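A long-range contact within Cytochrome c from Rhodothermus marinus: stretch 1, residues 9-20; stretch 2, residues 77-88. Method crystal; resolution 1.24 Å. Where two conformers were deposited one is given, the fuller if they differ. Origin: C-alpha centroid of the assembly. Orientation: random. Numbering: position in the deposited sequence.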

# COMPACT_ATOMS: atom_id res chain seq x y z
N ASP A 9 -5.71 -15.62 8.14
CA ASP A 9 -4.38 -15.07 7.81
C ASP A 9 -4.49 -14.00 6.74
O ASP A 9 -4.68 -14.29 5.58
N PRO A 10 -4.47 -12.73 7.14
CA PRO A 10 -4.79 -11.68 6.15
C PRO A 10 -3.77 -11.55 5.05
O PRO A 10 -4.13 -11.13 3.96
N GLU A 11 -2.51 -11.95 5.27
CA GLU A 11 -1.59 -11.90 4.15
C GLU A 11 -1.79 -13.03 3.16
O GLU A 11 -1.68 -12.85 1.95
N ALA A 12 -2.10 -14.21 3.65
CA ALA A 12 -2.50 -15.33 2.82
C ALA A 12 -3.73 -14.98 1.98
O ALA A 12 -3.74 -15.24 0.77
N LEU A 13 -4.72 -14.35 2.56
CA LEU A 13 -5.91 -13.93 1.80
C LEU A 13 -5.58 -12.93 0.70
O LEU A 13 -6.03 -12.99 -0.42
N ALA A 14 -4.72 -11.95 1.06
CA ALA A 14 -4.29 -11.00 0.03
C ALA A 14 -3.59 -11.68 -1.13
O ALA A 14 -3.80 -11.30 -2.28
N ALA A 15 -2.77 -12.67 -0.84
CA ALA A 15 -2.04 -13.39 -1.91
C ALA A 15 -3.04 -14.15 -2.77
O ALA A 15 -2.90 -14.21 -3.98
N GLU A 16 -4.10 -14.70 -2.19
CA GLU A 16 -5.11 -15.40 -2.95
C GLU A 16 -5.93 -14.43 -3.79
O GLU A 16 -6.25 -14.79 -4.93
N ILE A 17 -6.22 -13.22 -3.35
CA ILE A 17 -6.96 -12.27 -4.18
C ILE A 17 -6.13 -11.78 -5.34
O ILE A 17 -6.63 -11.67 -6.47
N GLY A 18 -4.84 -11.49 -5.15
CA GLY A 18 -3.98 -11.05 -6.23
C GLY A 18 -4.17 -9.60 -6.60
O GLY A 18 -4.99 -8.90 -5.97
N PRO A 19 -3.44 -9.13 -7.63
CA PRO A 19 -2.64 -9.91 -8.54
C PRO A 19 -1.30 -10.40 -8.04
O PRO A 19 -0.82 -11.42 -8.55
N VAL A 20 -0.69 -9.74 -7.09
CA VAL A 20 0.63 -10.13 -6.58
C VAL A 20 0.48 -11.32 -5.64
O VAL A 20 -0.49 -11.36 -4.86
N LEU A 77 -2.70 -2.04 -6.47
CA LEU A 77 -2.89 -2.54 -7.81
C LEU A 77 -4.32 -2.97 -8.14
O LEU A 77 -4.68 -2.93 -9.33
N ASN A 78 -5.06 -3.37 -7.10
CA ASN A 78 -6.39 -3.98 -7.20
C ASN A 78 -7.27 -3.55 -6.05
O ASN A 78 -7.80 -4.39 -5.31
N PRO A 79 -7.44 -2.24 -5.85
CA PRO A 79 -8.20 -1.83 -4.67
C PRO A 79 -9.64 -2.34 -4.71
O PRO A 79 -10.29 -2.70 -3.74
N ASN A 80 -10.28 -2.43 -5.89
CA ASN A 80 -11.66 -2.89 -6.01
C ASN A 80 -11.78 -4.35 -5.61
O ASN A 80 -12.70 -4.78 -4.90
N GLY A 81 -10.86 -5.19 -6.03
CA GLY A 81 -10.89 -6.57 -5.60
C GLY A 81 -10.61 -6.73 -4.12
O GLY A 81 -11.21 -7.57 -3.47
N MET A 82 -9.71 -5.91 -3.59
CA MET A 82 -9.44 -5.96 -2.16
C MET A 82 -10.65 -5.51 -1.36
O MET A 82 -10.96 -6.08 -0.31
N ILE A 83 -11.35 -4.48 -1.83
CA ILE A 83 -12.53 -4.01 -1.12
C ILE A 83 -13.61 -5.07 -1.20
O ILE A 83 -14.35 -5.27 -0.24
N GLN A 84 -13.73 -5.80 -2.30
CA GLN A 84 -14.75 -6.82 -2.46
C GLN A 84 -14.46 -8.07 -1.65
O GLN A 84 -15.43 -8.73 -1.18
N ARG A 85 -13.21 -8.42 -1.49
CA ARG A 85 -12.89 -9.74 -0.94
C ARG A 85 -12.06 -9.77 0.32
O ARG A 85 -11.95 -10.83 0.97
N HIS A 86 -11.45 -8.67 0.79
CA HIS A 86 -10.55 -8.71 1.93
C HIS A 86 -11.21 -8.04 3.12
O HIS A 86 -11.57 -6.87 3.02
N PRO A 87 -11.40 -8.72 4.24
CA PRO A 87 -12.13 -8.14 5.38
C PRO A 87 -11.53 -6.87 5.96
O PRO A 87 -12.30 -6.04 6.46
N VAL A 88 -10.22 -6.70 5.90
CA VAL A 88 -9.66 -5.49 6.47
C VAL A 88 -10.02 -4.27 5.64
O VAL A 88 -10.39 -3.22 6.17

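Helix 10-17 and helix 79-85 run at 128° between their N-to-C directions, with axes 10.5 Å apart at closest approach, and the two stretches bury 599 Å² counted over both sides. Because the two helices cross obliquely, with partly opposed directions, the start of stretch 2 meets the end of stretch 1.

Leu-77 points toward stretch 1 in an m,t rotamer (chi1 -65°, chi2 165°). Its CD1 lies 3.7 Å from Val-20 CG2, and its CB lies 4.1 Å from Pro-19 CG, a purely apolar contact with the loop that follows the first helix.

Asn-78 also points toward stretch 1, with chi1 t (-173°), and its amide works in two directions. ND2 donates to Gly-18 O at 3.0 Å with an N-H...acceptor angle of 172°, close to linear. OD1 accepts from Gly-81 N at 3.2 Å and 140°, capping the helix that starts at Pro-79. One side chain thus ties the helix start to the turn at Gly-18, where positive phi (78°) ends the first helix. Asn-78 CB also rests 3.5 Å from Pro-19 CD, in the ring that follows a cis peptide bond.

At Gly-81 the lack of a side chain matters locally: an ideal CB would point toward stretch 1 but fall 2.6 Å from Asn-78 ND2, a clash with the donor just described.

Met-82 leaves its helix sideways, yet its m,m,m rotamer brings its end nearer to stretch 1. SD lies 3.8 Å from Ile-17 CG2 and CE lies 3.9 Å from Ala-14 CB.

Arg-85 points toward stretch 1 with chi1 m and chi2 t. Its CB is 3.8 Å from Ile-17 CD1, and Ile-17 CG1 sits over one face of the guanidinium, so Ile-17, itself m,t and directed toward stretch 2, meets this side chain at its base and at its guanidinium. Ile-17 has 108 Å² covered, the largest area of any residue here.

His-86 starts sideways, but chi1 t (-161°) and chi2 -71° bring the ring to stretch 1. NE2 donates to Pro-10 O at 2.9 Å and 174°, while ND1 accepts from Val-88 N at 3.2 Å and 154°, capping the next helix; both ring nitrogens are therefore engaged. Leu-13, in a t,p rotamer and pointing toward stretch 2, covers one ring face: its CD2 is 4.2 Å from the His-86 ring centroid, 22° off the normal, a CH-pi contact. The same Leu-13 CD2 approaches Pro-87 CD to 3.3 Å, closing the apolar packing at this end.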

# COMPACT_ATOMS: atom_id res chain seq x y z
CB ASP A 9 -3.48 -16.23 7.39
CG ASP A 9 -2.03 -15.85 7.12
OD1 ASP A 9 -1.73 -14.69 6.81
OD2 ASP A 9 -1.22 -16.78 7.23
CB PRO A 10 -4.91 -10.42 7.02
CG PRO A 10 -4.10 -10.71 8.21
CD PRO A 10 -4.24 -12.17 8.48
CB GLU A 11 -0.16 -11.89 4.68
CG GLU A 11 0.95 -11.76 3.67
CD GLU A 11 1.17 -10.38 3.08
OE1 GLU A 11 2.29 -10.19 2.53
OE2 GLU A 11 0.32 -9.48 3.14
CB ALA A 12 -2.74 -16.58 3.62
CB LEU A 13 -6.98 -13.32 2.69
CG LEU A 13 -8.25 -12.88 1.97
CD1 LEU A 13 -8.83 -14.03 1.13
CD2 LEU A 13 -9.25 -12.54 3.07
CB ALA A 14 -3.36 -9.96 0.58
CB ALA A 15 -0.96 -14.26 -1.31
CB GLU A 16 -6.03 -16.15 -1.99
CG GLU A 16 -5.32 -17.32 -1.37
CD GLU A 16 -6.16 -18.08 -0.35
OE1 GLU A 16 -7.22 -17.55 0.03
OE2 GLU A 16 -5.72 -19.16 0.05
CB ILE A 17 -7.43 -11.13 -3.29
CG1 ILE A 17 -8.45 -11.58 -2.24
CG2 ILE A 17 -7.97 -9.94 -4.06
CD1 ILE A 17 -8.57 -10.61 -1.10
CB PRO A 19 -2.38 -8.94 -9.69
CG PRO A 19 -2.48 -7.57 -9.11
CD PRO A 19 -3.54 -7.71 -8.03
CB VAL A 20 1.30 -8.91 -5.90
CG1 VAL A 20 2.60 -9.33 -5.21
CG2 VAL A 20 1.53 -7.80 -6.90
CB LEU A 77 -1.93 -3.68 -8.08
CG LEU A 77 -0.47 -3.25 -8.07
CD1 LEU A 77 0.45 -4.48 -7.98
CD2 LEU A 77 -0.12 -2.48 -9.31
CB ASN A 78 -6.22 -5.52 -7.25
CG ASN A 78 -7.49 -6.25 -7.53
OD1 ASN A 78 -8.47 -5.72 -8.05
ND2 ASN A 78 -7.41 -7.53 -7.19
CB PRO A 79 -8.13 -0.30 -4.74
CG PRO A 79 -7.93 -0.02 -6.20
CD PRO A 79 -6.96 -1.11 -6.62
CB ASN A 80 -12.17 -2.63 -7.43
CG ASN A 80 -12.07 -1.19 -7.88
OD1 ASN A 80 -11.53 -0.84 -8.95
ND2 ASN A 80 -12.62 -0.31 -7.02
CB MET A 82 -8.16 -5.17 -1.84
CG MET A 82 -6.92 -5.82 -2.43
SD MET A 82 -6.45 -7.42 -1.71
CE MET A 82 -5.67 -6.86 -0.19
CB ILE A 83 -13.02 -2.66 -1.72
CG1 ILE A 83 -12.08 -1.53 -1.33
CG2 ILE A 83 -14.46 -2.42 -1.34
CD1 ILE A 83 -12.17 -0.29 -2.13
CB GLN A 84 -14.83 -7.21 -3.93
CG GLN A 84 -15.40 -6.15 -4.85
CD GLN A 84 -15.18 -6.47 -6.32
OE1 GLN A 84 -14.36 -7.29 -6.73
NE2 GLN A 84 -15.95 -5.77 -7.14
CB ARG A 85 -12.19 -10.52 -2.08
CG ARG A 85 -13.01 -10.63 -3.36
CD ARG A 85 -12.43 -11.46 -4.48
NE ARG A 85 -11.72 -12.64 -3.99
CZ ARG A 85 -10.90 -13.41 -4.70
NH1 ARG A 85 -10.72 -13.09 -5.97
NH2 ARG A 85 -10.29 -14.47 -4.17
CB HIS A 86 -9.21 -8.05 1.63
CG HIS A 86 -8.15 -8.49 2.60
ND1 HIS A 86 -8.14 -8.09 3.92
CD2 HIS A 86 -7.13 -9.36 2.40
CE1 HIS A 86 -7.11 -8.68 4.52
NE2 HIS A 86 -6.48 -9.45 3.62
CB PRO A 87 -12.09 -9.21 6.48
CG PRO A 87 -11.16 -10.22 6.00
CD PRO A 87 -11.00 -10.09 4.53
CB VAL A 88 -8.14 -5.66 6.55
CG1 VAL A 88 -7.51 -4.38 6.99
CG2 VAL A 88 -7.85 -6.82 7.52